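Local coordinates for protein Per a 4 allergen (Periplaneta americana, PDB 3EBW) that is a major cockroach allergen of the lipocalin family, recognised by IgE, and probably carries small hydrophobic ligands inside its beta barrel, at residues 24-29 with 147-152; 9-14 with 76-81; 13-18 with 95-100. All blocks are in the same frame, centred on the assembly; numbering follows the deposited sequence.

Contact 1 (24-29 with 147-152)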
# COMPACT_ATOMS: atom_id res chain seq x y z
N GLU A 24 10.11 -6.26 -11.53
CA GLU A 24 8.90 -5.62 -11.02
C GLU A 24 9.26 -4.20 -10.58
O GLU A 24 9.92 -4.02 -9.57
CB GLU A 24 8.34 -6.43 -9.85
CG GLU A 24 7.10 -5.85 -9.22
CD GLU A 24 6.35 -6.88 -8.40
OE1 GLU A 24 5.48 -6.48 -7.59
OE2 GLU A 24 6.61 -8.10 -8.57
N LEU A 25 8.85 -3.20 -11.35
CA LEU A 25 9.19 -1.83 -11.02
C LEU A 25 8.19 -1.07 -10.17
O LEU A 25 8.58 -0.17 -9.42
CB LEU A 25 9.50 -1.06 -12.29
CG LEU A 25 10.59 -1.73 -13.11
CD1 LEU A 25 11.04 -0.79 -14.25
CD2 LEU A 25 11.76 -2.13 -12.20
N PHE A 26 6.91 -1.40 -10.28
CA PHE A 26 5.89 -0.77 -9.46
C PHE A 26 4.89 -1.86 -9.16
O PHE A 26 4.82 -2.84 -9.89
CB PHE A 26 5.19 0.36 -10.20
CG PHE A 26 6.11 1.42 -10.65
CD1 PHE A 26 6.96 1.21 -11.72
CD2 PHE A 26 6.14 2.64 -10.00
CE1 PHE A 26 7.83 2.21 -12.14
CE2 PHE A 26 7.00 3.64 -10.41
CZ PHE A 26 7.84 3.44 -11.48
N ARG A 27 4.14 -1.71 -8.08
CA ARG A 27 3.16 -2.72 -7.70
C ARG A 27 2.11 -2.10 -6.80
O ARG A 27 2.37 -1.11 -6.12
CB ARG A 27 3.82 -3.86 -6.94
CG ARG A 27 4.28 -3.44 -5.54
CD ARG A 27 4.61 -4.59 -4.62
NE ARG A 27 6.04 -4.88 -4.58
CZ ARG A 27 6.76 -4.95 -3.46
NH1 ARG A 27 6.19 -4.76 -2.27
NH2 ARG A 27 8.06 -5.22 -3.52
N THR A 28 0.93 -2.69 -6.79
CA THR A 28 -0.13 -2.23 -5.91
C THR A 28 0.38 -2.69 -4.55
O THR A 28 0.73 -3.85 -4.39
CB THR A 28 -1.46 -2.96 -6.19
OG1 THR A 28 -2.08 -2.39 -7.34
CG2 THR A 28 -2.40 -2.88 -4.99
N PRO A 29 0.45 -1.77 -3.57
CA PRO A 29 0.92 -2.07 -2.21
C PRO A 29 0.05 -3.17 -1.63
O PRO A 29 -1.15 -3.15 -1.82
CB PRO A 29 0.68 -0.75 -1.48
CG PRO A 29 0.76 0.27 -2.54
CD PRO A 29 0.04 -0.37 -3.69
N LEU A 147 -5.79 4.31 -12.60
CA LEU A 147 -4.55 3.99 -11.91
C LEU A 147 -3.52 4.78 -12.65
O LEU A 147 -3.72 5.15 -13.81
CB LEU A 147 -4.16 2.51 -12.02
CG LEU A 147 -4.73 1.36 -11.18
CD1 LEU A 147 -4.26 1.44 -9.74
CD2 LEU A 147 -6.22 1.38 -11.28
N SER A 148 -2.39 5.02 -11.99
CA SER A 148 -1.30 5.77 -12.58
C SER A 148 -0.03 5.28 -11.94
O SER A 148 -0.02 4.79 -10.82
CB SER A 148 -1.46 7.25 -12.31
OG SER A 148 -0.24 7.90 -12.57
N LEU A 149 1.08 5.44 -12.64
CA LEU A 149 2.32 4.95 -12.12
C LEU A 149 2.68 5.48 -10.73
O LEU A 149 3.40 4.82 -9.99
CB LEU A 149 3.42 5.26 -13.12
CG LEU A 149 4.50 4.20 -13.19
CD1 LEU A 149 3.85 2.82 -13.12
CD2 LEU A 149 5.31 4.38 -14.47
N ASP A 150 2.15 6.64 -10.35
CA ASP A 150 2.45 7.23 -9.04
C ASP A 150 1.32 7.02 -8.05
O ASP A 150 1.16 7.76 -7.07
CB ASP A 150 2.74 8.73 -9.20
CG ASP A 150 1.55 9.49 -9.77
OD1 ASP A 150 1.74 10.64 -10.23
OD2 ASP A 150 0.43 8.94 -9.75
N ASP A 151 0.53 5.99 -8.32
CA ASP A 151 -0.62 5.65 -7.49
C ASP A 151 -0.26 4.33 -6.80
O ASP A 151 -1.03 3.79 -6.01
CB ASP A 151 -1.85 5.48 -8.39
CG ASP A 151 -3.13 5.92 -7.73
OD1 ASP A 151 -4.16 5.95 -8.42
OD2 ASP A 151 -3.10 6.24 -6.52
N MSE A 152 0.92 3.82 -7.13
CA MSE A 152 1.39 2.58 -6.55
C MSE A 152 2.86 2.58 -6.14
O MSE A 152 3.64 3.43 -6.57
CB MSE A 152 1.11 1.44 -7.51
CG MSE A 152 1.47 1.74 -8.92
SE MSE A 152 0.43 0.65 -10.09
CE MSE A 152 1.04 1.44 -11.75

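Contact 2 (9-14 with 76-81). Unlike the reference sequence in segment 76-81: Asp79 (reference Asn).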
# COMPACT_ATOMS: atom_id res chain seq x y z
N SER A 9 -8.22 -4.99 -22.11
CA SER A 9 -8.71 -4.91 -23.48
C SER A 9 -7.55 -5.29 -24.37
O SER A 9 -7.40 -4.79 -25.48
CB SER A 9 -9.15 -3.48 -23.80
OG SER A 9 -8.01 -2.63 -23.94
N PHE A 10 -6.71 -6.16 -23.85
CA PHE A 10 -5.53 -6.61 -24.57
C PHE A 10 -5.95 -7.89 -25.27
O PHE A 10 -7.00 -8.45 -24.93
CB PHE A 10 -4.43 -6.88 -23.53
CG PHE A 10 -3.11 -7.29 -24.10
CD1 PHE A 10 -2.28 -6.36 -24.69
CD2 PHE A 10 -2.68 -8.60 -23.99
CE1 PHE A 10 -1.03 -6.72 -25.17
CE2 PHE A 10 -1.44 -8.99 -24.47
CZ PHE A 10 -0.60 -8.04 -25.06
N THR A 11 -5.17 -8.32 -26.26
CA THR A 11 -5.44 -9.57 -26.98
C THR A 11 -4.20 -9.94 -27.75
O THR A 11 -3.28 -9.12 -27.88
CB THR A 11 -6.51 -9.46 -28.04
OG1 THR A 11 -6.06 -8.53 -29.04
CG2 THR A 11 -7.85 -9.03 -27.45
N GLY A 12 -4.20 -11.16 -28.28
CA GLY A 12 -3.07 -11.65 -29.05
C GLY A 12 -1.92 -12.02 -28.14
O GLY A 12 -0.77 -12.07 -28.58
N LEU A 13 -2.23 -12.28 -26.87
CA LEU A 13 -1.23 -12.63 -25.89
C LEU A 13 -0.48 -13.89 -26.34
O LEU A 13 -1.09 -14.87 -26.72
CB LEU A 13 -1.88 -12.84 -24.51
CG LEU A 13 -0.93 -13.34 -23.40
CD1 LEU A 13 0.21 -12.36 -23.18
CD2 LEU A 13 -1.73 -13.58 -22.14
N ASP A 14 0.84 -13.84 -26.29
CA ASP A 14 1.67 -14.95 -26.69
C ASP A 14 2.79 -15.14 -25.63
O ASP A 14 3.89 -14.59 -25.75
CB ASP A 14 2.24 -14.66 -28.09
CG ASP A 14 3.11 -15.78 -28.62
OD1 ASP A 14 3.08 -16.89 -28.05
OD2 ASP A 14 3.83 -15.57 -29.61
N TRP A 76 -3.06 -20.40 -21.45
CA TRP A 76 -3.18 -18.96 -21.61
C TRP A 76 -4.13 -18.59 -22.73
O TRP A 76 -4.04 -19.10 -23.85
CB TRP A 76 -1.80 -18.31 -21.81
CG TRP A 76 -1.21 -18.30 -23.18
CD1 TRP A 76 -1.53 -17.46 -24.21
CD2 TRP A 76 -0.05 -19.03 -23.61
NE1 TRP A 76 -0.63 -17.62 -25.26
CE2 TRP A 76 0.28 -18.57 -24.90
CE3 TRP A 76 0.75 -20.02 -23.02
CZ2 TRP A 76 1.37 -19.07 -25.61
CZ3 TRP A 76 1.83 -20.50 -23.72
CH2 TRP A 76 2.13 -20.03 -25.00
N THR A 77 -5.08 -17.73 -22.40
CA THR A 77 -6.07 -17.26 -23.35
C THR A 77 -5.61 -16.05 -24.14
O THR A 77 -4.42 -15.77 -24.23
CB THR A 77 -7.36 -16.92 -22.63
OG1 THR A 77 -7.58 -17.91 -21.63
CG2 THR A 77 -8.53 -16.97 -23.61
N GLU A 78 -6.57 -15.34 -24.71
CA GLU A 78 -6.31 -14.17 -25.53
C GLU A 78 -5.62 -13.05 -24.75
O GLU A 78 -4.82 -12.30 -25.30
CB GLU A 78 -7.62 -13.71 -26.16
CG GLU A 78 -7.45 -13.00 -27.49
CD GLU A 78 -6.60 -13.79 -28.47
OE1 GLU A 78 -7.04 -14.87 -28.91
OE2 GLU A 78 -5.49 -13.32 -28.78
N ASP A 79 -5.92 -12.96 -23.45
CA ASP A 79 -5.31 -11.94 -22.58
C ASP A 79 -5.29 -12.45 -21.14
O ASP A 79 -5.55 -11.70 -20.19
CB ASP A 79 -6.13 -10.67 -22.65
CG ASP A 79 -7.53 -10.84 -22.09
OD1 ASP A 79 -7.92 -11.98 -21.74
OD2 ASP A 79 -8.26 -9.83 -21.98
N THR A 80 -4.99 -13.73 -20.96
CA THR A 80 -4.99 -14.35 -19.65
C THR A 80 -3.94 -15.42 -19.57
O THR A 80 -3.66 -16.04 -20.57
CB THR A 80 -6.37 -14.98 -19.39
OG1 THR A 80 -7.23 -14.00 -18.82
CG2 THR A 80 -6.27 -16.21 -18.50
N PHE A 81 -3.33 -15.62 -18.41
CA PHE A 81 -2.38 -16.73 -18.33
C PHE A 81 -2.46 -17.36 -16.97
O PHE A 81 -2.73 -16.69 -15.99
CB PHE A 81 -0.94 -16.31 -18.68
CG PHE A 81 -0.33 -15.30 -17.76
CD1 PHE A 81 -0.47 -13.95 -18.01
CD2 PHE A 81 0.46 -15.71 -16.69
CE1 PHE A 81 0.17 -13.02 -17.21
CE2 PHE A 81 1.10 -14.79 -15.90
CZ PHE A 81 0.96 -13.45 -16.15

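Contact 3 (13-18 with 95-100). Unlike the reference sequence in segment 95-100: Val98 (reference Ile).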
# COMPACT_ATOMS: atom_id res chain seq x y z
N LEU A 13 -2.23 -12.28 -26.87
CA LEU A 13 -1.23 -12.63 -25.89
C LEU A 13 -0.48 -13.89 -26.34
O LEU A 13 -1.09 -14.87 -26.72
CB LEU A 13 -1.88 -12.84 -24.51
CG LEU A 13 -0.93 -13.34 -23.40
CD1 LEU A 13 0.21 -12.36 -23.18
CD2 LEU A 13 -1.73 -13.58 -22.14
N ASP A 14 0.84 -13.84 -26.29
CA ASP A 14 1.67 -14.95 -26.69
C ASP A 14 2.79 -15.14 -25.63
O ASP A 14 3.89 -14.59 -25.75
CB ASP A 14 2.24 -14.66 -28.09
CG ASP A 14 3.11 -15.78 -28.62
OD1 ASP A 14 3.08 -16.89 -28.05
OD2 ASP A 14 3.83 -15.57 -29.61
N MSE A 15 2.48 -15.94 -24.61
CA MSE A 15 3.42 -16.20 -23.52
C MSE A 15 4.76 -16.68 -23.99
O MSE A 15 5.69 -16.81 -23.21
CB MSE A 15 2.81 -17.19 -22.52
CG MSE A 15 1.68 -16.58 -21.70
SE MSE A 15 2.18 -14.90 -20.81
CE MSE A 15 2.92 -15.69 -19.21
N THR A 16 4.89 -16.94 -25.28
CA THR A 16 6.16 -17.38 -25.79
C THR A 16 6.99 -16.14 -26.02
O THR A 16 8.20 -16.16 -25.85
CB THR A 16 5.97 -18.14 -27.10
OG1 THR A 16 4.87 -19.05 -26.95
CG2 THR A 16 7.21 -18.95 -27.43
N LYS A 17 6.33 -15.04 -26.38
CA LYS A 17 7.02 -13.77 -26.60
C LYS A 17 7.26 -13.07 -25.26
O LYS A 17 7.88 -12.01 -25.20
CB LYS A 17 6.17 -12.86 -27.49
CG LYS A 17 6.18 -13.19 -28.97
CD LYS A 17 5.33 -12.18 -29.73
CE LYS A 17 5.34 -12.39 -31.22
NZ LYS A 17 4.30 -11.52 -31.84
N TYR A 18 6.75 -13.67 -24.19
CA TYR A 18 6.88 -13.11 -22.85
C TYR A 18 8.09 -13.70 -22.17
O TYR A 18 8.40 -13.37 -21.03
CB TYR A 18 5.64 -13.42 -22.03
CG TYR A 18 5.46 -12.48 -20.87
CD1 TYR A 18 5.05 -11.16 -21.08
CD2 TYR A 18 5.74 -12.88 -19.57
CE1 TYR A 18 4.93 -10.28 -20.03
CE2 TYR A 18 5.63 -12.01 -18.52
CZ TYR A 18 5.22 -10.70 -18.75
OH TYR A 18 5.15 -9.81 -17.69
N TYR A 95 -4.13 -14.96 -13.99
CA TYR A 95 -3.71 -13.56 -14.10
C TYR A 95 -4.10 -12.95 -15.45
O TYR A 95 -4.03 -13.62 -16.50
CB TYR A 95 -2.19 -13.48 -13.97
CG TYR A 95 -1.67 -13.96 -12.65
CD1 TYR A 95 -1.55 -13.07 -11.58
CD2 TYR A 95 -1.30 -15.28 -12.46
CE1 TYR A 95 -1.07 -13.49 -10.36
CE2 TYR A 95 -0.83 -15.71 -11.25
CZ TYR A 95 -0.71 -14.82 -10.20
OH TYR A 95 -0.21 -15.22 -8.98
N PHE A 96 -4.49 -11.68 -15.44
CA PHE A 96 -4.90 -10.95 -16.64
C PHE A 96 -3.76 -10.12 -17.21
O PHE A 96 -3.13 -9.40 -16.49
CB PHE A 96 -6.06 -10.02 -16.32
CG PHE A 96 -7.28 -10.76 -15.89
CD1 PHE A 96 -8.36 -10.90 -16.75
CD2 PHE A 96 -7.32 -11.39 -14.65
CE1 PHE A 96 -9.46 -11.68 -16.37
CE2 PHE A 96 -8.40 -12.16 -14.27
CZ PHE A 96 -9.48 -12.31 -15.13
N MSE A 97 -3.50 -10.23 -18.50
CA MSE A 97 -2.43 -9.46 -19.10
C MSE A 97 -3.05 -8.15 -19.51
O MSE A 97 -3.61 -8.05 -20.59
CB MSE A 97 -1.92 -10.17 -20.33
CG MSE A 97 -0.87 -9.40 -21.05
SE MSE A 97 0.60 -9.04 -19.86
CE MSE A 97 1.67 -10.63 -20.17
N VAL A 98 -2.97 -7.14 -18.66
CA VAL A 98 -3.56 -5.83 -18.97
C VAL A 98 -2.92 -5.09 -20.14
O VAL A 98 -3.60 -4.38 -20.89
CB VAL A 98 -3.52 -4.95 -17.74
CG1 VAL A 98 -4.03 -3.55 -18.06
CG2 VAL A 98 -4.33 -5.60 -16.64
N GLY A 99 -1.61 -5.25 -20.32
CA GLY A 99 -0.94 -4.58 -21.42
C GLY A 99 0.56 -4.79 -21.49
O GLY A 99 1.27 -4.66 -20.49
N THR A 100 1.07 -5.11 -22.67
CA THR A 100 2.50 -5.30 -22.82
C THR A 100 3.02 -5.19 -24.27
O THR A 100 2.27 -5.36 -25.22
CB THR A 100 2.92 -6.64 -22.26
OG1 THR A 100 4.35 -6.75 -22.37
CG2 THR A 100 2.27 -7.79 -23.05

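Contact 1 (24-29 with 147-152)
Leu149 stands on the face of the Phe26 ring, the two side chains crossing at about a right angle. Its CG lies 3.7 Å from the ring centroid and 8° off the normal, a CH-pi contact, while the CD1 branch leans back to meet Phe26 CG at 3.6 Å. A chi1 of -59° places the ring there, CG anti to the carbonyl carbon, and the flat phenyl gives the branched leucine a broad apolar surface. Phe26 lies near the end of the first barrel strand, 20-27, of the lipocalin fold, where a classic beta bulge puts both Leu25 and Phe26 opposite Ile123, and Lys135 of helix 132-142 touches both Phe26 and Leu149. Met152, a selenomethionine, comes from the Phe26 CB side, its CG meeting Phe26 CB at 4.2 Å. Its CB faces Arg27 O and approaches Pro29 CD at 4.4 Å. No hydrogen bond joins the two segments. Arg27 directs its CB away from 147-152; besides a less surely placed salt bridge from NE to Glu24, its guanidinium forms one with Glu153 and a hydrogen bond to Phe36 O. Thr28 packs on Gly50, and Pro29 on Pro74, of the second subunit.

Contact 2 (9-14 with 76-81)
Leu13 N donates to Glu78 O at 3.0 Å, a fairly straight bond (158° at the hydrogen) whose donor stands above the carbonyl plane. It ties the N-terminal loop that leads into the first strand of the lipocalin barrel to the turn that opens strand 80-83. One residue earlier, Gly12 N reaches Glu78 OE2 at 2.6 Å, using the anti lone pair of the carboxylate, so Glu78 grips two successive amides, one with its carbonyl and one with its side chain. The side chain can do so because it bends at chi2 (51°), which folds the carboxylate back over the loop. Gly12 has a positive phi, a conformation easy for a residue without CB. A third, weak bond runs from Trp76 NE1 to Leu13 O, 3.1 Å away at the indole edge.

Beneath these bonds Leu13 turns inward, its CG anti to the backbone N. That CG meets Trp76 CD1 at 4.2 Å, while Leu13 CD2 passes 4.3 Å from Phe81 CD1; a branched aliphatic side chain can touch both aromatics at once. Toward the solvent side, Thr11 CB packs on Glu78 CG at 3.7 Å.

Farther out, Asp79 CB lies at the edge of the Phe10 ring, and Phe10 in turn packs on Met97 and Thr100. Backbone bonds of Asp79 with Met97 and of Phe81 with Tyr95 fix the end of the turn and the start of strand 80-83 to strand 93-100, and Tyr102 OH holds Asp14 N. Asp14 lies side by side with the indole, their planes 28° apart; its OD1, which accepts a hydrogen bond from Thr16 OG1, sits 3.7 Å from Trp76 CZ2.

Contact 3 (13-18 with 95-100)
The backbones of 13-18 and 95-100 stay well apart, their nearest CA atoms, those of Leu13 and Met97, being 7.6 Å from each other, and no hydrogen bond joins them. The loop coils on itself through Lys17 N to Asp14 O, 2.6 Å, whereas 95-100 is strand, kinked by a classic beta bulge at Val98 and Gly99 facing Ile107. Side chains therefore bridge the gap, packing the segment before strand 20-27 onto strand 93-100 of the lipocalin barrel. Met97, a selenomethionine here, leaves with CG anti to the backbone N (chi1 177°) and then bends at chi2 and chi3, carrying its methyl into the loop. The tip, Met97 CE, meets Tyr18 CE1 at 3.3 Å, approaching the ring obliquely, tip to tip; Met97 SE is 5.4 Å from the ring centroid, a Met-aromatic contact. Leu13 crosses Met97 at about a right angle, Leu13 CD1 lying 3.8 Å from Met97 CE, and the SE of Met15, likewise a selenomethionine, is 4.3 Å from the same methyl. Tyr18 meets Tyr44 edge-to-face and stacks on Trp22, whose Gly-Thr-Trp sequence is consistent with the lipocalin G-X-W motif. A long, unbranched, flexible chain with a polarisable selenium suits such a place, and the chemistry implies cohesion by dispersion between buried apolar surfaces, while the Tyr18 hydroxyl meets its polar need at Ser106, outside the apolar contact.

In the fold
Contacts 1 and 3 are buried and joined by side-chain packing without hydrogen bonds, whereas contact 2 lies at the surface and relies largely on bonds to backbone amides and a carbonyl. Contacts 2 and 3 are neighbours, their centres 6 Å apart. They share Leu13 and Asp14 of the N-terminal loop, and pin it to the adjacent strands 80-83 and 93-100, one through the outer turn and the other through an inner apolar cluster. Contact 1 lies elsewhere on the same sheet, its centre about 18 Å from that of contact 3; it joins the first strand to the segment after helix 132-142, with an aromatic face meeting an aliphatic side chain.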